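Local coordinates for putative cell adhesion protein (Bacteroides eggerthii, PDB 4GPV) that probably serves as a structural subunit of a pilus (fimbria) of a human gut bacterium, with a likely part in cell adhesion, at residues G114-N119 against F249-N254; A188-R193 against Q204-T209; T302-G307 against S328-V333. All coordinates share one frame; numbering follows the deposited sequence. Where two conformers were deposited one is given.

Interaction 1 of 3, residues G114-N119 against F249-N254; sequences GSLMDN and FYTFGN
Leu116 and Phe252 reach for each other across this buried contact, and the leucine comes down on the flat side of the ring. Its CD1 methyl stands over the middle of the Phe252 ring, 4.0 Å from the centroid and 9° off the ring normal, a CH-pi contact. Leu116 CG lies anti to the backbone N (chi1 -176°), which puts it beside the carbonyl carbon; from there CD1 lies over the ring. CD1 also meets Tyr250 O at 3.7 Å, and CD2 comes to 4.0 Å from Thr251 OG1 as the leucine and threonine side chains cross obliquely. The phenylalanine answers with a corner as well as a face: its CE2 touches Leu116 N at 3.4 Å and Leu116 CB at 3.7 Å, while Ser115 C lies at the ring edge.

No hydrogen bond joins the two segments. Strand 113-115, just before Leu116, pairs with strand 176-193, while strand 247-251 pairs with strand 146-169; the contact thus joins the ends of strands from the two sheets of the chain, in the core, where a branched aliphatic residue and a flat aromatic one suit each other. Phe252 also packs on Val156 and Ala157 of strand 146-169. Leu116 also touches Ala188 and Tyr208, and its carbonyl oxygen accepts a hydrogen bond from Ser124 OG.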
# COMPACT_ATOMS: atom_id res chain seq x y z
N GLY A 114 2.20 4.33 -10.74
CA GLY A 114 1.54 3.07 -11.03
C GLY A 114 0.19 3.05 -10.34
O GLY A 114 -0.04 3.85 -9.42
N SER A 115 -0.71 2.15 -10.75
CA SER A 115 -2.03 2.12 -10.10
C SER A 115 -2.10 1.01 -9.13
O SER A 115 -1.35 0.03 -9.27
CB SER A 115 -3.16 2.01 -11.13
OG SER A 115 -3.27 3.26 -11.79
N LEU A 116 -2.99 1.13 -8.13
CA LEU A 116 -3.07 0.04 -7.14
C LEU A 116 -3.69 -1.21 -7.75
O LEU A 116 -3.45 -2.31 -7.25
CB LEU A 116 -3.87 0.50 -5.91
CG LEU A 116 -4.00 -0.48 -4.73
CD1 LEU A 116 -2.63 -0.80 -4.11
CD2 LEU A 116 -4.95 0.12 -3.68
N MSE A 117 -4.55 -1.04 -8.78
CA MSE A 117 -5.19 -2.16 -9.45
C MSE A 117 -4.76 -2.25 -10.89
O MSE A 117 -4.39 -1.23 -11.49
CB MSE A 117 -6.74 -2.09 -9.41
CG MSE A 117 -7.32 -1.90 -8.02
SE MSE A 117 -7.08 -3.49 -6.93
CE MSE A 117 -7.22 -2.62 -5.17
N ASP A 118 -4.87 -3.46 -11.46
CA ASP A 118 -4.56 -3.67 -12.86
C ASP A 118 -5.71 -3.07 -13.72
O ASP A 118 -6.61 -2.47 -13.15
CB ASP A 118 -4.28 -5.16 -13.15
CG ASP A 118 -5.45 -6.11 -13.12
OD1 ASP A 118 -6.61 -5.62 -13.03
OD2 ASP A 118 -5.22 -7.33 -13.25
N ASN A 119 -5.71 -3.23 -15.08
CA ASN A 119 -6.77 -2.56 -15.86
C ASN A 119 -8.18 -3.19 -15.76
O ASN A 119 -9.12 -2.64 -16.34
CB ASN A 119 -6.36 -2.37 -17.35
CG ASN A 119 -6.01 -3.60 -18.12
OD1 ASN A 119 -6.11 -4.73 -17.63
ND2 ASN A 119 -5.64 -3.41 -19.40
N PHE A 249 -4.58 -5.80 3.74
CA PHE A 249 -4.68 -5.14 2.43
C PHE A 249 -3.42 -4.37 2.17
O PHE A 249 -2.81 -3.86 3.11
CB PHE A 249 -5.88 -4.17 2.39
CG PHE A 249 -7.25 -4.79 2.47
CD1 PHE A 249 -7.75 -5.57 1.43
CD2 PHE A 249 -8.09 -4.51 3.54
CE1 PHE A 249 -9.03 -6.12 1.50
CE2 PHE A 249 -9.39 -5.02 3.60
CZ PHE A 249 -9.85 -5.83 2.58
N TYR A 250 -3.04 -4.27 0.91
CA TYR A 250 -1.96 -3.36 0.49
C TYR A 250 -2.63 -2.15 -0.08
O TYR A 250 -3.62 -2.28 -0.82
CB TYR A 250 -1.05 -4.00 -0.59
CG TYR A 250 -0.43 -5.28 -0.12
CD1 TYR A 250 0.50 -5.29 0.93
CD2 TYR A 250 -0.78 -6.49 -0.69
CE1 TYR A 250 1.04 -6.49 1.40
CE2 TYR A 250 -0.20 -7.69 -0.27
CZ TYR A 250 0.69 -7.68 0.79
OH TYR A 250 1.20 -8.88 1.21
N THR A 251 -2.09 -0.96 0.20
CA THR A 251 -2.72 0.24 -0.36
C THR A 251 -1.64 1.29 -0.57
O THR A 251 -0.52 1.10 -0.13
CB THR A 251 -3.85 0.75 0.58
OG1 THR A 251 -4.60 1.78 -0.10
CG2 THR A 251 -3.32 1.30 1.91
N PHE A 252 -1.98 2.39 -1.22
CA PHE A 252 -0.98 3.43 -1.38
C PHE A 252 -1.21 4.61 -0.39
O PHE A 252 -2.25 4.71 0.29
CB PHE A 252 -0.96 3.93 -2.83
CG PHE A 252 -0.42 2.92 -3.82
CD1 PHE A 252 0.65 2.09 -3.48
CD2 PHE A 252 -0.93 2.84 -5.11
CE1 PHE A 252 1.15 1.14 -4.40
CE2 PHE A 252 -0.41 1.92 -6.03
CZ PHE A 252 0.63 1.09 -5.68
N GLY A 253 -0.21 5.49 -0.31
CA GLY A 253 -0.22 6.65 0.58
C GLY A 253 -1.47 7.48 0.45
O GLY A 253 -2.00 7.63 -0.65
N ASN A 254 -2.00 7.96 1.56
CA ASN A 254 -3.21 8.77 1.52
C ASN A 254 -3.27 9.63 2.78
O ASN A 254 -3.63 9.11 3.83
CB ASN A 254 -4.51 7.92 1.39
CG ASN A 254 -5.75 8.76 1.20
OD1 ASN A 254 -5.71 9.99 0.98
ND2 ASN A 254 -6.90 8.14 1.34

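Interaction 2 of 3, residues A188-R193 against Q204-T209; sequences AGKKGR and QNEFYT
Gln204 meets the backbone of Lys191 with both ends of its amide. OE1 accepts the Lys191 N-H at 3.0 Å, and NE2 donates to Lys191 O at 2.9 Å, the acceptor close to the amide plane of Gln204 and the amide nitrogen on a lone pair of the carbonyl. The side chain thus stands in for a strand neighbour where the backbones have parted. A bend at chi2 (-76°) sets Gln204 CD 3.5 Å from Gly189 CA; a side chain at this glycine would collide with NE2.

Next to this, the backbones pair as antiparallel strands. Ala188 and Tyr208 form a hydrogen-bonded pair with both bonds made, and Lys190 N donates to Glu206 O at 3.0 Å, from 34° outside the carbonyl plane. The extended Lys190 side chain lies alongside that of Glu206, pointing the same way, and passes the Tyr208 side chain at a slant, Lys190 CG 3.7 Å from Tyr208 CE2. The ammonium nitrogen, Lys190 NZ, remains 4.1 Å from Glu206 OE2, beyond a salt bridge.

Further out, Gln204 NE2 also donates to Gly253 O, so the amide ties strand 176-193 to Gly253, after strand 247-251. Strand 207-209 pairs on with strand 222-224, and Tyr208 packs on Ser115 and Met117. An alanine at Gln204 would probably leave Lys191 N, Lys191 O and Gly253 O without these mates and open a gap beside Gly189. The chemistry implies a join fixed by directional amide bonds, while the partly exposed lysine and glutamate add aliphatic contact and perhaps a mild electrostatic attraction.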
# COMPACT_ATOMS: atom_id res chain seq x y z
N ALA A 188 -9.04 3.40 -0.94
CA ALA A 188 -7.62 3.10 -1.08
C ALA A 188 -7.05 4.08 -2.11
O ALA A 188 -7.65 4.19 -3.18
CB ALA A 188 -7.45 1.67 -1.59
N GLY A 189 -5.93 4.75 -1.83
CA GLY A 189 -5.34 5.67 -2.80
C GLY A 189 -4.98 4.94 -4.09
O GLY A 189 -4.37 3.86 -4.06
N LYS A 190 -5.37 5.51 -5.25
CA LYS A 190 -5.10 4.85 -6.54
C LYS A 190 -3.63 4.91 -6.99
O LYS A 190 -3.12 3.92 -7.51
CB LYS A 190 -5.97 5.49 -7.64
CG LYS A 190 -5.59 5.08 -9.08
CD LYS A 190 -6.62 5.51 -10.10
CE LYS A 190 -6.27 5.01 -11.49
NZ LYS A 190 -7.48 4.95 -12.35
N LYS A 191 -2.96 6.05 -6.77
CA LYS A 191 -1.63 6.35 -7.30
C LYS A 191 -0.49 5.93 -6.42
O LYS A 191 -0.43 6.31 -5.27
CB LYS A 191 -1.48 7.84 -7.59
CG LYS A 191 -2.10 8.30 -8.89
CD LYS A 191 -1.52 9.65 -9.33
CE LYS A 191 -2.15 10.15 -10.60
NZ LYS A 191 -1.40 11.31 -11.16
N GLY A 192 0.43 5.18 -7.01
CA GLY A 192 1.64 4.72 -6.34
C GLY A 192 2.81 5.44 -6.98
O GLY A 192 3.14 5.17 -8.14
N ARG A 193 3.40 6.40 -6.25
CA ARG A 193 4.54 7.15 -6.71
C ARG A 193 5.79 6.43 -6.35
O ARG A 193 6.01 6.09 -5.17
CB ARG A 193 4.55 8.55 -6.07
CG ARG A 193 3.82 9.61 -6.84
CD ARG A 193 4.55 9.98 -8.11
NE ARG A 193 5.59 11.00 -7.95
CZ ARG A 193 5.41 12.29 -8.17
NH1 ARG A 193 4.22 12.76 -8.51
NH2 ARG A 193 6.42 13.14 -8.03
N GLN A 204 -3.74 12.10 -2.97
CA GLN A 204 -4.63 11.32 -3.83
C GLN A 204 -5.84 12.11 -4.20
O GLN A 204 -6.36 12.83 -3.36
CB GLN A 204 -5.09 10.04 -3.09
CG GLN A 204 -3.94 9.11 -2.66
CD GLN A 204 -3.30 8.29 -3.77
OE1 GLN A 204 -3.70 8.32 -4.94
NE2 GLN A 204 -2.26 7.58 -3.43
N ASN A 205 -6.35 11.93 -5.43
CA ASN A 205 -7.61 12.52 -5.83
C ASN A 205 -8.46 11.48 -6.57
O ASN A 205 -9.55 11.78 -7.02
CB ASN A 205 -7.40 13.82 -6.64
CG ASN A 205 -6.69 13.70 -7.96
OD1 ASN A 205 -6.30 12.62 -8.43
ND2 ASN A 205 -6.53 14.84 -8.62
N GLU A 206 -7.94 10.23 -6.66
CA GLU A 206 -8.59 9.05 -7.23
C GLU A 206 -8.40 7.88 -6.29
O GLU A 206 -7.37 7.75 -5.65
CB GLU A 206 -8.08 8.70 -8.63
CG GLU A 206 -8.50 9.68 -9.70
CD GLU A 206 -7.98 9.24 -11.06
OE1 GLU A 206 -6.75 9.25 -11.27
OE2 GLU A 206 -8.81 8.80 -11.89
N PHE A 207 -9.42 7.04 -6.19
CA PHE A 207 -9.43 5.96 -5.21
C PHE A 207 -10.07 4.70 -5.74
O PHE A 207 -10.93 4.75 -6.62
CB PHE A 207 -10.31 6.41 -4.00
CG PHE A 207 -9.89 7.73 -3.39
CD1 PHE A 207 -8.86 7.78 -2.46
CD2 PHE A 207 -10.39 8.93 -3.88
CE1 PHE A 207 -8.39 9.00 -1.98
CE2 PHE A 207 -9.91 10.16 -3.40
CZ PHE A 207 -8.94 10.18 -2.43
N TYR A 208 -9.81 3.59 -5.05
CA TYR A 208 -10.56 2.36 -5.23
C TYR A 208 -11.36 2.13 -3.95
O TYR A 208 -10.92 2.56 -2.87
CB TYR A 208 -9.64 1.17 -5.49
CG TYR A 208 -8.86 1.28 -6.77
CD1 TYR A 208 -9.44 0.96 -8.00
CD2 TYR A 208 -7.52 1.66 -6.76
CE1 TYR A 208 -8.71 1.02 -9.19
CE2 TYR A 208 -6.80 1.78 -7.94
CZ TYR A 208 -7.39 1.46 -9.15
OH TYR A 208 -6.62 1.49 -10.28
N THR A 209 -12.48 1.41 -4.01
CA THR A 209 -13.24 1.14 -2.80
C THR A 209 -13.83 -0.30 -2.87
O THR A 209 -14.22 -0.78 -3.94
CB THR A 209 -14.28 2.26 -2.53
OG1 THR A 209 -14.64 2.22 -1.16
CG2 THR A 209 -15.54 2.12 -3.38

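Interaction 3 of 3, residues T302-G307 against S328-V333; sequences TVTLNG and SIEVTV
Thr302 and Thr332 are paired across two antiparallel strand segments, 302-306 and 329-333, whose axes run 4.7 Å apart. Backbone hydrogen bonds are the main tie. Thr302 with Thr332 and Thr304 with Glu330 are hydrogen-bonded pairs, each making both bonds; the Thr304 N to Glu330 O bond, at 2.8 Å, is almost straight, with 176° at the hydrogen. Asn306 N also donates to Ser328 O. Between these rungs, CA-H groups add weaker contacts to carbonyl oxygens, as from Val331 CA to Thr302 O at 3.3 Å.

Apolar contacts occupy one face. Val303 meets Val331 through their CG2 methyls at 4.3 Å, and Leu305 CD2 reaches Ile329 CG1 at 4.2 Å. Beta-branched valine and isoleucine favour extended backbone, and leucine adds apolar bulk. This face is turned toward strand 274-283, where Leu305 and Ile329 pack on Tyr280 and Val331 on Ile282.

Polar groups line the other face. The Thr302 and Thr332 side chains lie side by side, and a water 2.8 Å from Thr302 OG1 and 2.8 Å from Thr332 OG1 bridges their hydroxyls; this holds for one of two Thr332 conformers, and the bridge is therefore tentative. A second water is hydrogen-bonded to Thr304 OG1 and probably donates a longer bond to Glu330 O.

Strand 297-306 also pairs, in parallel, with strand 146-169, so it is an inner strand of a mixed sheet. Such a pairing suits a ribbon with one apolar and one polar face: backbone bonds set the register, methyl groups pack on strand 274-283, and the hydroxyls and carboxylate of the other face suit contact with water.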
# COMPACT_ATOMS: atom_id res chain seq x y z
N THR A 302 -6.77 -3.20 15.63
CA THR A 302 -7.51 -4.16 16.48
C THR A 302 -8.87 -3.56 16.77
O THR A 302 -8.96 -2.46 17.29
CB THR A 302 -6.74 -4.49 17.77
OG1 THR A 302 -5.39 -4.78 17.44
CG2 THR A 302 -7.37 -5.65 18.55
N VAL A 303 -9.93 -4.28 16.40
CA VAL A 303 -11.31 -3.83 16.58
C VAL A 303 -11.95 -4.77 17.60
O VAL A 303 -11.98 -5.98 17.34
CB VAL A 303 -12.06 -3.86 15.22
CG1 VAL A 303 -13.52 -3.40 15.38
CG2 VAL A 303 -11.34 -3.02 14.17
N THR A 304 -12.39 -4.24 18.75
CA THR A 304 -13.07 -5.01 19.79
C THR A 304 -14.51 -4.59 19.70
O THR A 304 -14.82 -3.42 19.90
CB THR A 304 -12.44 -4.80 21.18
OG1 THR A 304 -11.07 -5.17 21.10
CG2 THR A 304 -13.13 -5.63 22.28
N LEU A 305 -15.40 -5.56 19.44
CA LEU A 305 -16.84 -5.33 19.33
C LEU A 305 -17.57 -5.88 20.53
O LEU A 305 -17.23 -6.96 20.98
CB LEU A 305 -17.34 -6.04 18.08
CG LEU A 305 -16.68 -5.65 16.77
CD1 LEU A 305 -17.27 -6.44 15.64
CD2 LEU A 305 -16.82 -4.14 16.52
N ASN A 306 -18.58 -5.18 21.04
CA ASN A 306 -19.36 -5.75 22.14
C ASN A 306 -20.81 -5.29 22.03
O ASN A 306 -21.14 -4.50 21.13
CB ASN A 306 -18.74 -5.46 23.53
CG ASN A 306 -19.10 -4.12 24.14
OD1 ASN A 306 -19.12 -3.11 23.47
ND2 ASN A 306 -19.33 -4.09 25.45
N GLY A 307 -21.65 -5.86 22.87
CA GLY A 307 -23.08 -5.58 22.92
C GLY A 307 -23.94 -6.81 22.70
O GLY A 307 -23.53 -7.75 22.01
N SER A 328 -19.67 0.34 22.05
CA SER A 328 -19.80 -0.92 21.31
C SER A 328 -18.62 -1.22 20.37
O SER A 328 -18.47 -2.37 19.93
CB SER A 328 -21.08 -0.90 20.50
OG SER A 328 -21.07 0.19 19.59
N ILE A 329 -17.84 -0.19 19.99
CA ILE A 329 -16.67 -0.34 19.12
C ILE A 329 -15.47 0.27 19.81
O ILE A 329 -15.50 1.45 20.16
CB ILE A 329 -16.89 0.29 17.70
CG1 ILE A 329 -18.21 -0.18 17.05
CG2 ILE A 329 -15.69 0.01 16.78
CD1 ILE A 329 -18.68 0.64 15.80
N GLU A 330 -14.42 -0.52 20.03
CA GLU A 330 -13.14 -0.08 20.60
C GLU A 330 -12.08 -0.37 19.55
O GLU A 330 -11.99 -1.52 19.10
CB GLU A 330 -12.81 -0.79 21.92
CG GLU A 330 -11.49 -0.35 22.54
CD GLU A 330 -10.70 -1.43 23.26
OE1 GLU A 330 -11.27 -2.11 24.15
OE2 GLU A 330 -9.49 -1.56 22.96
N VAL A 331 -11.31 0.65 19.14
CA VAL A 331 -10.31 0.47 18.08
C VAL A 331 -8.95 0.98 18.51
O VAL A 331 -8.86 2.09 19.07
CB VAL A 331 -10.70 1.15 16.72
CG1 VAL A 331 -9.66 0.84 15.62
CG2 VAL A 331 -12.09 0.73 16.23
N THR A 332 -7.90 0.18 18.27
CA THR A 332 -6.52 0.61 18.48
C THR A 332 -5.83 0.52 17.15
O THR A 332 -6.05 -0.44 16.40
CB THR A 332 -5.74 -0.15 19.57
OG1 THR A 332 -5.40 -1.45 19.10
CG2 THR A 332 -6.45 -0.16 20.94
N VAL A 333 -5.04 1.54 16.81
CA VAL A 333 -4.28 1.54 15.54
C VAL A 333 -2.84 1.78 15.89
O VAL A 333 -2.53 2.79 16.56
CB VAL A 333 -4.76 2.54 14.46
CG1 VAL A 333 -3.94 2.41 13.17
CG2 VAL A 333 -6.24 2.37 14.17
O HOH W 1 -3.88 -2.51 17.01
O HOH W 2 -9.49 -2.97 20.38

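Interactions 1 and 2 lie close together in the buried middle of the chain, their centres about 6 Å apart, and they touch directly, Gly114 of one pairing through its backbone with Gly192 of the other. Along the chain, interaction 2 is nested within the loop that interaction 1 closes. Interaction 3 is a surface contact with its centre about 27 Å from the centre of either, yet it shares with interaction 1 the large mixed sheet. The chemistry follows place. Interaction 1 joins two sheets by packing without a hydrogen bond between its segments, interaction 2 extends one sheet through backbone and side-chain amides, and interaction 3 is a regular ladder with one watered face.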